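Long-range contacts in PPR (Rhodospirillum centenum, PDB 1MZU), which senses light through a 4'-hydroxycinnamic acid chromophore in this N-terminal photoactive yellow protein domain and probably passes the signal to the histidine kinase part of the same protein: residues A35-G40 and P120-I125; A95-V100 and V110-Q115. All blocks are in the same frame, centred on the assembly; numbering follows the deposited sequence.

How the interactions relate
From the N terminus, the chain first lays down 35-40 on strand 34-39, which gets its partner in interaction 1 only when 120-125 arrives near the C-terminal end. The 79 residues between include strand 44-47, the helices and all of interaction 2, which is therefore enclosed by interaction 1 without crossing it. Interaction 2 is local: 95-100 and 110-115 belong to the hairpin of strands 94-102 and 107-116. The next strand, 122-128, then lies between 107-116 and 34-39, so the two contacts are joined across one antiparallel sheet. Evidence for the junction is the probable hydrogen bond Trp124 N to Gln115 O (2.8 Å) and the packing of Ile125 CG1 on Met114 CE (3.7 Å).

Interaction 1: A35-G40 and P120-I125; sequences AIQVDG and PDRYWI
Ile36 and Val38 pair with Ile125 and Tyr123 as neighbouring antiparallel strands, whose axes approach to 4.6 Å with N-to-C directions 148° apart. This is the junction of the first and last strands of the PAS-fold sheet. Each pair exchanges two backbone hydrogen bonds: Ile36 N reaches Ile125 O and Tyr123 N reaches Val38 O at 2.8 Å, with a return bond in each case. Between them, Gln37 and Trp124 form a non-hydrogen-bonded pair, where the CA of Gln37 makes a CA-H...O contact with Tyr123 O at 3.2 Å.

Side chains divide by sheet face. On one, Gln37 CB sits over the six-membered ring of Trp124, 3.9 Å from its centroid and 13° off the normal, a CH-pi contact. CG lies anti to the backbone N and the extended chain carries CD on past the indole. Gln37 OE1 lies 3.5 Å from Trp124 CZ2 and near Arg122 CB; the amide is turned 50° from the indole plane. The indole NE1 is itself satisfied by Asp21, which helps to fix the ring.

On the other face, Val38 CG2 meets Ile125 CD1 at 4.0 Å, the two side chains crossing at about a right angle. Phe67 of helix 67-71 packs on Ile36, Val38 and Ile125, while Phe80 and Phe84 of helix 78-89 press on Ile125 and Val38 respectively. The Ile36 side chain also comes close to the bound 4'-hydroxycinnamic acid, so this face of the pairing borders the chromophore pocket.

Beyond Val38, Asp39 OD1 is engaged by His45, and Gly40 N lies at the edge of the Tyr123 ring, near its plane. That same nitrogen gives a hydrogen bond of 3.1 Å to Asp121 OD2, which it meets from above the carboxylate plane.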
ATOM      1  N   ALA A  35      -0.539  -6.161  -2.864  1.00 27.85           N
ATOM      2  CA  ALA A  35      -1.774  -5.627  -2.283  1.00 29.43           C
ATOM      3  C   ALA A  35      -1.698  -5.377  -0.777  1.00 30.79           C
ATOM      4  O   ALA A  35      -1.421  -6.293   0.002  1.00 33.17           O
ATOM      5  CB  ALA A  35      -2.941  -6.562  -2.613  1.00 30.98           C
ATOM      6  N   ILE A  36      -1.933  -4.125  -0.378  1.00 28.78           N
ATOM      7  CA  ILE A  36      -1.887  -3.696   1.028  1.00 27.06           C
ATOM      8  C   ILE A  36      -3.187  -3.001   1.435  1.00 27.94           C
ATOM      9  O   ILE A  36      -3.645  -2.097   0.734  1.00 31.66           O
ATOM     10  CB  ILE A  36      -0.727  -2.666   1.290  1.00 25.84           C
ATOM     11  CG1 ILE A  36       0.609  -3.217   0.797  1.00 24.82           C
ATOM     12  CG2 ILE A  36      -0.638  -2.329   2.791  1.00 25.23           C
ATOM     13  CD1 ILE A  36       1.600  -2.176   0.331  1.00 31.61           C
ATOM     14  N   GLN A  37      -3.761  -3.408   2.571  1.00 26.20           N
ATOM     15  CA  GLN A  37      -4.969  -2.782   3.109  1.00 26.25           C
ATOM     16  C   GLN A  37      -4.597  -1.984   4.333  1.00 27.23           C
ATOM     17  O   GLN A  37      -3.976  -2.504   5.252  1.00 33.71           O
ATOM     18  CB  GLN A  37      -6.038  -3.803   3.498  1.00 24.24           C
ATOM     19  CG  GLN A  37      -7.395  -3.196   3.842  1.00 30.34           C
ATOM     20  CD  GLN A  37      -8.411  -4.243   4.268  1.00 39.18           C
ATOM     21  OE1 GLN A  37      -9.349  -4.545   3.535  1.00 43.51           O
ATOM     22  NE2 GLN A  37      -8.230  -4.794   5.459  1.00 38.02           N
ATOM     23  N   VAL A  38      -5.015  -0.726   4.344  1.00 29.43           N
ATOM     24  CA  VAL A  38      -4.743   0.187   5.439  1.00 29.84           C
ATOM     25  C   VAL A  38      -6.030   0.844   5.905  1.00 33.66           C
ATOM     26  O   VAL A  38      -7.056   0.746   5.237  1.00 31.77           O
ATOM     27  CB  VAL A  38      -3.757   1.335   5.023  1.00 31.39           C
ATOM     28  CG1 VAL A  38      -2.329   0.805   4.849  1.00 30.16           C
ATOM     29  CG2 VAL A  38      -4.233   2.016   3.724  1.00 32.54           C
ATOM     30  N   ASP A  39      -5.983   1.487   7.069  1.00 32.58           N
ATOM     31  CA  ASP A  39      -7.137   2.232   7.531  1.00 32.22           C
ATOM     32  C   ASP A  39      -6.868   3.703   7.257  1.00 30.52           C
ATOM     33  O   ASP A  39      -5.837   4.029   6.647  1.00 29.80           O
ATOM     34  CB  ASP A  39      -7.549   1.931   8.985  1.00 31.51           C
ATOM     35  CG  ASP A  39      -6.448   2.154   9.997  1.00 35.36           C
ATOM     36  OD1 ASP A  39      -6.403   1.353  10.954  1.00 40.27           O
ATOM     37  OD2 ASP A  39      -5.658   3.129   9.892  1.00 34.00           O
ATOM     38  N   GLY A  40      -7.763   4.567   7.724  1.00 28.83           N
ATOM     39  CA  GLY A  40      -7.646   6.003   7.519  1.00 33.99           C
ATOM     40  C   GLY A  40      -6.439   6.706   8.111  1.00 35.93           C
ATOM     41  O   GLY A  40      -6.048   7.767   7.622  1.00 33.47           O
ATOM     42  N   PRO A 120     -15.989  -0.218   5.578  1.00 58.15           N
ATOM     43  CA  PRO A 120     -15.713   1.200   5.855  1.00 56.93           C
ATOM     44  C   PRO A 120     -14.385   1.397   6.596  1.00 56.54           C
ATOM     45  O   PRO A 120     -13.918   0.483   7.294  1.00 56.30           O
ATOM     46  CB  PRO A 120     -16.906   1.610   6.718  1.00 57.15           C
ATOM     47  CG  PRO A 120     -18.000   0.773   6.167  1.00 57.70           C
ATOM     48  CD  PRO A 120     -17.334  -0.572   6.076  1.00 56.93           C
ATOM     49  N   ASP A 121     -13.760   2.560   6.371  1.00 54.26           N
ATOM     50  CA  ASP A 121     -12.472   2.956   6.970  1.00 52.39           C
ATOM     51  C   ASP A 121     -11.286   2.144   6.418  1.00 50.87           C
ATOM     52  O   ASP A 121     -10.157   2.355   6.823  1.00 50.24           O
ATOM     53  CB  ASP A 121     -12.529   2.894   8.526  1.00 53.66           C
ATOM     54  CG  ASP A 121     -11.244   3.403   9.213  1.00 56.40           C
ATOM     55  OD1 ASP A 121     -10.771   2.741  10.165  1.00 58.34           O
ATOM     56  OD2 ASP A 121     -10.704   4.456   8.801  1.00 58.30           O
ATOM     57  N   ARG A 122     -11.538   1.239   5.474  1.00 47.68           N
ATOM     58  CA  ARG A 122     -10.473   0.422   4.885  1.00 44.79           C
ATOM     59  C   ARG A 122     -10.157   0.851   3.456  1.00 41.95           C
ATOM     60  O   ARG A 122     -11.057   1.233   2.711  1.00 41.29           O
ATOM     61  CB  ARG A 122     -10.802  -1.078   4.966  1.00 45.92           C
ATOM     62  CG  ARG A 122     -10.939  -1.622   6.394  1.00 46.32           C
ATOM     63  CD  ARG A 122      -9.726  -1.295   7.283  1.00 48.17           C
ATOM     64  NE  ARG A 122     -10.079  -1.203   8.701  1.00 49.27           N
ATOM     65  CZ  ARG A 122     -10.208  -2.245   9.519  1.00 51.30           C
ATOM     66  NH1 ARG A 122     -10.018  -3.483   9.073  1.00 55.23           N
ATOM     67  NH2 ARG A 122     -10.517  -2.051  10.791  1.00 53.07           N
ATOM     68  N   TYR A 123      -8.868   0.865   3.109  1.00 38.79           N
ATOM     69  CA  TYR A 123      -8.404   1.295   1.787  1.00 37.97           C
ATOM     70  C   TYR A 123      -7.344   0.358   1.224  1.00 38.25           C
ATOM     71  O   TYR A 123      -6.559  -0.226   1.969  1.00 39.19           O
ATOM     72  CB  TYR A 123      -7.820   2.720   1.861  1.00 36.52           C
ATOM     73  CG  TYR A 123      -8.746   3.748   2.469  1.00 36.99           C
ATOM     74  CD1 TYR A 123      -8.707   4.027   3.858  1.00 37.92           C
ATOM     75  CD2 TYR A 123      -9.729   4.390   1.685  1.00 36.58           C
ATOM     76  CE1 TYR A 123      -9.642   4.918   4.457  1.00 38.69           C
ATOM     77  CE2 TYR A 123     -10.672   5.291   2.278  1.00 38.93           C
ATOM     78  CZ  TYR A 123     -10.619   5.542   3.660  1.00 39.88           C
ATOM     79  OH  TYR A 123     -11.534   6.387   4.249  1.00 37.92           O
ATOM     80  N   TRP A 124      -7.285   0.290  -0.100  1.00 33.91           N
ATOM     81  CA  TRP A 124      -6.351  -0.569  -0.809  1.00 33.97           C
ATOM     82  C   TRP A 124      -5.286   0.165  -1.592  1.00 32.15           C
ATOM     83  O   TRP A 124      -5.537   1.226  -2.172  1.00 31.61           O
ATOM     84  CB  TRP A 124      -7.091  -1.470  -1.791  1.00 36.82           C
ATOM     85  CG  TRP A 124      -7.849  -2.575  -1.168  1.00 37.54           C
ATOM     86  CD1 TRP A 124      -9.190  -2.642  -0.999  1.00 35.19           C
ATOM     87  CD2 TRP A 124      -7.308  -3.775  -0.614  1.00 38.94           C
ATOM     88  NE1 TRP A 124      -9.538  -3.807  -0.358  1.00 39.57           N
ATOM     89  CE2 TRP A 124      -8.400  -4.528  -0.111  1.00 40.26           C
ATOM     90  CE3 TRP A 124      -6.003  -4.296  -0.494  1.00 37.99           C
ATOM     91  CZ2 TRP A 124      -8.228  -5.784   0.516  1.00 40.27           C
ATOM     92  CZ3 TRP A 124      -5.825  -5.545   0.130  1.00 37.83           C
ATOM     93  CH2 TRP A 124      -6.938  -6.275   0.625  1.00 40.26           C
ATOM     94  N   ILE A 125      -4.101  -0.433  -1.605  1.00 27.06           N
ATOM     95  CA  ILE A 125      -2.947   0.084  -2.325  1.00 29.08           C
ATOM     96  C   ILE A 125      -2.426  -1.110  -3.147  1.00 31.62           C
ATOM     97  O   ILE A 125      -2.000  -2.124  -2.571  1.00 28.11           O
ATOM     98  CB  ILE A 125      -1.819   0.598  -1.359  1.00 28.86           C
ATOM     99  CG1 ILE A 125      -2.373   1.637  -0.371  1.00 28.87           C
ATOM    100  CG2 ILE A 125      -0.652   1.183  -2.182  1.00 26.78           C
ATOM    101  CD1 ILE A 125      -1.490   1.955   0.844  1.00 34.12           C
TER

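Interaction 2: A95-V100 and V110-Q115; sequences ARFDFV and VQIRMQ
Val110 N donates to Phe99 O at 2.7 Å, the shortest backbone bond between these segments; Phe99 N answers with a bond to Val110 O. The same two-bond pattern recurs at Phe97 with Ile112 and at Ala95 with Met114.

Phe97 CG, set between the backbone N and the carbonyl carbon (chi1 56°), starts the ring off beside the Ile112 side chain, the two pointing the same way. Ile112 CB stands over one face of the Phe97 ring, 4.1 Å from its centroid and 15° off the normal, while Ile112 CG2 touches Phe97 CZ at 3.8 Å. Ile112 CG1 turns instead to Phe99 CB, 4.0 Å away. This is the hairpin of strands 94-102 and 107-116 in the PAS sheet, and its Phe97, Phe99, Ile112 and Met114 face helix 78-89, where the Phe80 ring meets both phenylalanine rings edge-to-face.

The opposite sheet face is polar. Asp98 OD1 and Gln111 NE2 are 2.7 Å apart, but the angle is too poor for a hydrogen bond, and carboxylate and amide planes differ by 51°. An alanine in place of Gln111 removes the amide packed against Asp98 OD1, which would probably open a gap beside the carboxylate. Farther along, Arg96 NH1 and Arg113 NH1 come to a doubtful 2.9 Å, two donors of like charge, while Arg113 NH2 makes a salt bridge with Asp94 OD2.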
ATOM      1  N   ALA A  95      -6.730   6.892  -7.183  1.00 31.71           N
ATOM      2  CA  ALA A  95      -5.509   7.424  -7.765  1.00 32.42           C
ATOM      3  C   ALA A  95      -4.724   6.352  -8.490  1.00 34.69           C
ATOM      4  O   ALA A  95      -4.731   5.183  -8.093  1.00 32.27           O
ATOM      5  CB  ALA A  95      -4.649   8.064  -6.684  1.00 32.39           C
ATOM      6  N   ARG A  96      -4.027   6.779  -9.541  1.00 36.42           N
ATOM      7  CA  ARG A  96      -3.188   5.921 -10.371  1.00 38.87           C
ATOM      8  C   ARG A  96      -1.999   6.798 -10.747  1.00 40.37           C
ATOM      9  O   ARG A  96      -2.184   7.903 -11.282  1.00 40.36           O
ATOM     10  CB  ARG A  96      -3.962   5.473 -11.618  1.00 42.40           C
ATOM     11  CG  ARG A  96      -3.224   4.477 -12.533  1.00 52.15           C
ATOM     12  CD  ARG A  96      -4.141   3.860 -13.601  1.00 59.06           C
ATOM     13  NE  ARG A  96      -4.845   4.858 -14.415  1.00 65.20           N
ATOM     14  CZ  ARG A  96      -6.171   4.930 -14.552  1.00 67.17           C
ATOM     15  NH1 ARG A  96      -6.962   4.062 -13.935  1.00 68.69           N
ATOM     16  NH2 ARG A  96      -6.713   5.910 -15.267  1.00 69.70           N
ATOM     17  N   PHE A  97      -0.791   6.339 -10.403  1.00 37.25           N
ATOM     18  CA  PHE A  97       0.441   7.091 -10.689  1.00 34.05           C
ATOM     19  C   PHE A  97       1.680   6.207 -10.682  1.00 37.00           C
ATOM     20  O   PHE A  97       1.683   5.149 -10.059  1.00 36.61           O
ATOM     21  CB  PHE A  97       0.631   8.263  -9.689  1.00 33.44           C
ATOM     22  CG  PHE A  97       0.634   7.844  -8.228  1.00 35.60           C
ATOM     23  CD1 PHE A  97      -0.581   7.635  -7.541  1.00 35.78           C
ATOM     24  CD2 PHE A  97       1.846   7.680  -7.527  1.00 32.94           C
ATOM     25  CE1 PHE A  97      -0.595   7.270  -6.172  1.00 38.44           C
ATOM     26  CE2 PHE A  97       1.850   7.315  -6.160  1.00 35.55           C
ATOM     27  CZ  PHE A  97       0.626   7.112  -5.481  1.00 37.16           C
ATOM     28  N   ASP A  98       2.731   6.670 -11.360  1.00 38.25           N
ATOM     29  CA  ASP A  98       4.005   5.952 -11.419  1.00 42.28           C
ATOM     30  C   ASP A  98       4.852   6.366 -10.213  1.00 40.79           C
ATOM     31  O   ASP A  98       4.774   7.509  -9.756  1.00 39.51           O
ATOM     32  CB  ASP A  98       4.747   6.236 -12.737  1.00 46.38           C
ATOM     33  CG  ASP A  98       4.065   5.597 -13.957  1.00 50.01           C
ATOM     34  OD1 ASP A  98       3.177   4.728 -13.781  1.00 50.97           O
ATOM     35  OD2 ASP A  98       4.409   5.967 -15.103  1.00 54.06           O
ATOM     36  N   PHE A  99       5.622   5.423  -9.677  1.00 39.94           N
ATOM     37  CA  PHE A  99       6.452   5.665  -8.498  1.00 40.23           C
ATOM     38  C   PHE A  99       7.682   4.770  -8.505  1.00 40.00           C
ATOM     39  O   PHE A  99       7.738   3.780  -9.234  1.00 37.25           O
ATOM     40  CB  PHE A  99       5.627   5.380  -7.226  1.00 39.75           C
ATOM     41  CG  PHE A  99       6.044   6.193  -6.036  1.00 36.32           C
ATOM     42  CD1 PHE A  99       5.740   7.560  -5.977  1.00 33.67           C
ATOM     43  CD2 PHE A  99       6.787   5.610  -4.988  1.00 36.39           C
ATOM     44  CE1 PHE A  99       6.170   8.347  -4.892  1.00 38.29           C
ATOM     45  CE2 PHE A  99       7.230   6.382  -3.892  1.00 33.11           C
ATOM     46  CZ  PHE A  99       6.921   7.756  -3.842  1.00 36.74           C
ATOM     47  N   VAL A 100       8.657   5.129  -7.676  1.00 40.58           N
ATOM     48  CA  VAL A 100       9.897   4.376  -7.549  1.00 42.19           C
ATOM     49  C   VAL A 100      10.206   4.177  -6.056  1.00 44.38           C
ATOM     50  O   VAL A 100      10.219   5.138  -5.279  1.00 45.97           O
ATOM     51  CB  VAL A 100      11.075   5.058  -8.357  1.00 43.67           C
ATOM     52  CG1 VAL A 100      11.453   6.432  -7.792  1.00 47.02           C
ATOM     53  CG2 VAL A 100      12.287   4.150  -8.426  1.00 45.05           C
ATOM     54  N   VAL A 110       7.628   1.174 -10.004  1.00 46.34           N
ATOM     55  CA  VAL A 110       6.280   0.586  -9.876  1.00 40.82           C
ATOM     56  C   VAL A 110       5.163   1.536 -10.328  1.00 38.83           C
ATOM     57  O   VAL A 110       5.376   2.730 -10.467  1.00 39.28           O
ATOM     58  CB  VAL A 110       5.943   0.172  -8.399  1.00 38.66           C
ATOM     59  CG1 VAL A 110       6.754  -1.020  -7.959  1.00 39.15           C
ATOM     60  CG2 VAL A 110       6.175   1.335  -7.422  1.00 38.36           C
ATOM     61  N   GLN A 111       3.983   0.971 -10.579  1.00 42.36           N
ATOM     62  CA  GLN A 111       2.780   1.725 -10.943  1.00 42.83           C
ATOM     63  C   GLN A 111       1.885   1.462  -9.723  1.00 40.05           C
ATOM     64  O   GLN A 111       1.768   0.321  -9.268  1.00 36.27           O
ATOM     65  CB  GLN A 111       2.093   1.174 -12.201  1.00 47.57           C
ATOM     66  CG  GLN A 111       2.989   0.616 -13.322  1.00 56.90           C
ATOM     67  CD  GLN A 111       3.656   1.670 -14.185  1.00 63.24           C
ATOM     68  OE1 GLN A 111       4.877   1.870 -14.115  1.00 65.21           O
ATOM     69  NE2 GLN A 111       2.866   2.324 -15.041  1.00 66.14           N
ATOM     70  N   ILE A 112       1.299   2.519  -9.168  1.00 35.26           N
ATOM     71  CA  ILE A 112       0.459   2.401  -7.971  1.00 36.66           C
ATOM     72  C   ILE A 112      -0.993   2.699  -8.319  1.00 35.44           C
ATOM     73  O   ILE A 112      -1.272   3.604  -9.094  1.00 35.20           O
ATOM     74  CB  ILE A 112       0.939   3.404  -6.850  1.00 35.77           C
ATOM     75  CG1 ILE A 112       2.411   3.167  -6.478  1.00 34.77           C
ATOM     76  CG2 ILE A 112       0.028   3.366  -5.614  1.00 31.20           C
ATOM     77  CD1 ILE A 112       2.736   1.822  -5.851  1.00 32.27           C
ATOM     78  N   ARG A 113      -1.901   1.934  -7.721  1.00 36.95           N
ATOM     79  CA  ARG A 113      -3.343   2.102  -7.884  1.00 38.40           C
ATOM     80  C   ARG A 113      -3.917   2.111  -6.471  1.00 36.23           C
ATOM     81  O   ARG A 113      -3.790   1.124  -5.744  1.00 39.48           O
ATOM     82  CB  ARG A 113      -3.950   0.959  -8.720  1.00 41.84           C
ATOM     83  CG  ARG A 113      -5.496   0.951  -8.836  1.00 51.35           C
ATOM     84  CD  ARG A 113      -6.060   2.147  -9.611  1.00 58.26           C
ATOM     85  NE  ARG A 113      -7.516   2.236  -9.467  1.00 65.15           N
ATOM     86  CZ  ARG A 113      -8.323   2.967 -10.236  1.00 65.98           C
ATOM     87  NH1 ARG A 113      -7.840   3.703 -11.230  1.00 67.35           N
ATOM     88  NH2 ARG A 113      -9.631   2.942 -10.022  1.00 67.83           N
ATOM     89  N   MET A 114      -4.518   3.234  -6.089  1.00 32.17           N
ATOM     90  CA  MET A 114      -5.125   3.415  -4.760  1.00 37.05           C
ATOM     91  C   MET A 114      -6.637   3.539  -4.876  1.00 36.14           C
ATOM     92  O   MET A 114      -7.123   4.256  -5.749  1.00 37.31           O
ATOM     93  CB  MET A 114      -4.606   4.695  -4.099  1.00 38.44           C
ATOM     94  CG  MET A 114      -3.171   4.675  -3.647  1.00 39.18           C
ATOM     95  SD  MET A 114      -2.799   6.093  -2.611  1.00 40.49           S
ATOM     96  CE  MET A 114      -2.386   5.276  -1.199  1.00 37.28           C
ATOM     97  N   GLN A 115      -7.368   2.859  -3.992  1.00 36.88           N
ATOM     98  CA  GLN A 115      -8.840   2.886  -3.973  1.00 43.07           C
ATOM     99  C   GLN A 115      -9.474   2.415  -2.663  1.00 45.53           C
ATOM    100  O   GLN A 115      -8.796   1.825  -1.822  1.00 47.01           O
ATOM    101  CB  GLN A 115      -9.451   2.114  -5.165  1.00 45.96           C
ATOM    102  CG  GLN A 115      -9.001   0.662  -5.328  1.00 49.77           C
ATOM    103  CD  GLN A 115      -9.687  -0.008  -6.504  1.00 51.53           C
ATOM    104  OE1 GLN A 115      -9.172  -0.010  -7.625  1.00 51.36           O
ATOM    105  NE2 GLN A 115     -10.859  -0.580  -6.252  1.00 53.54           N
TER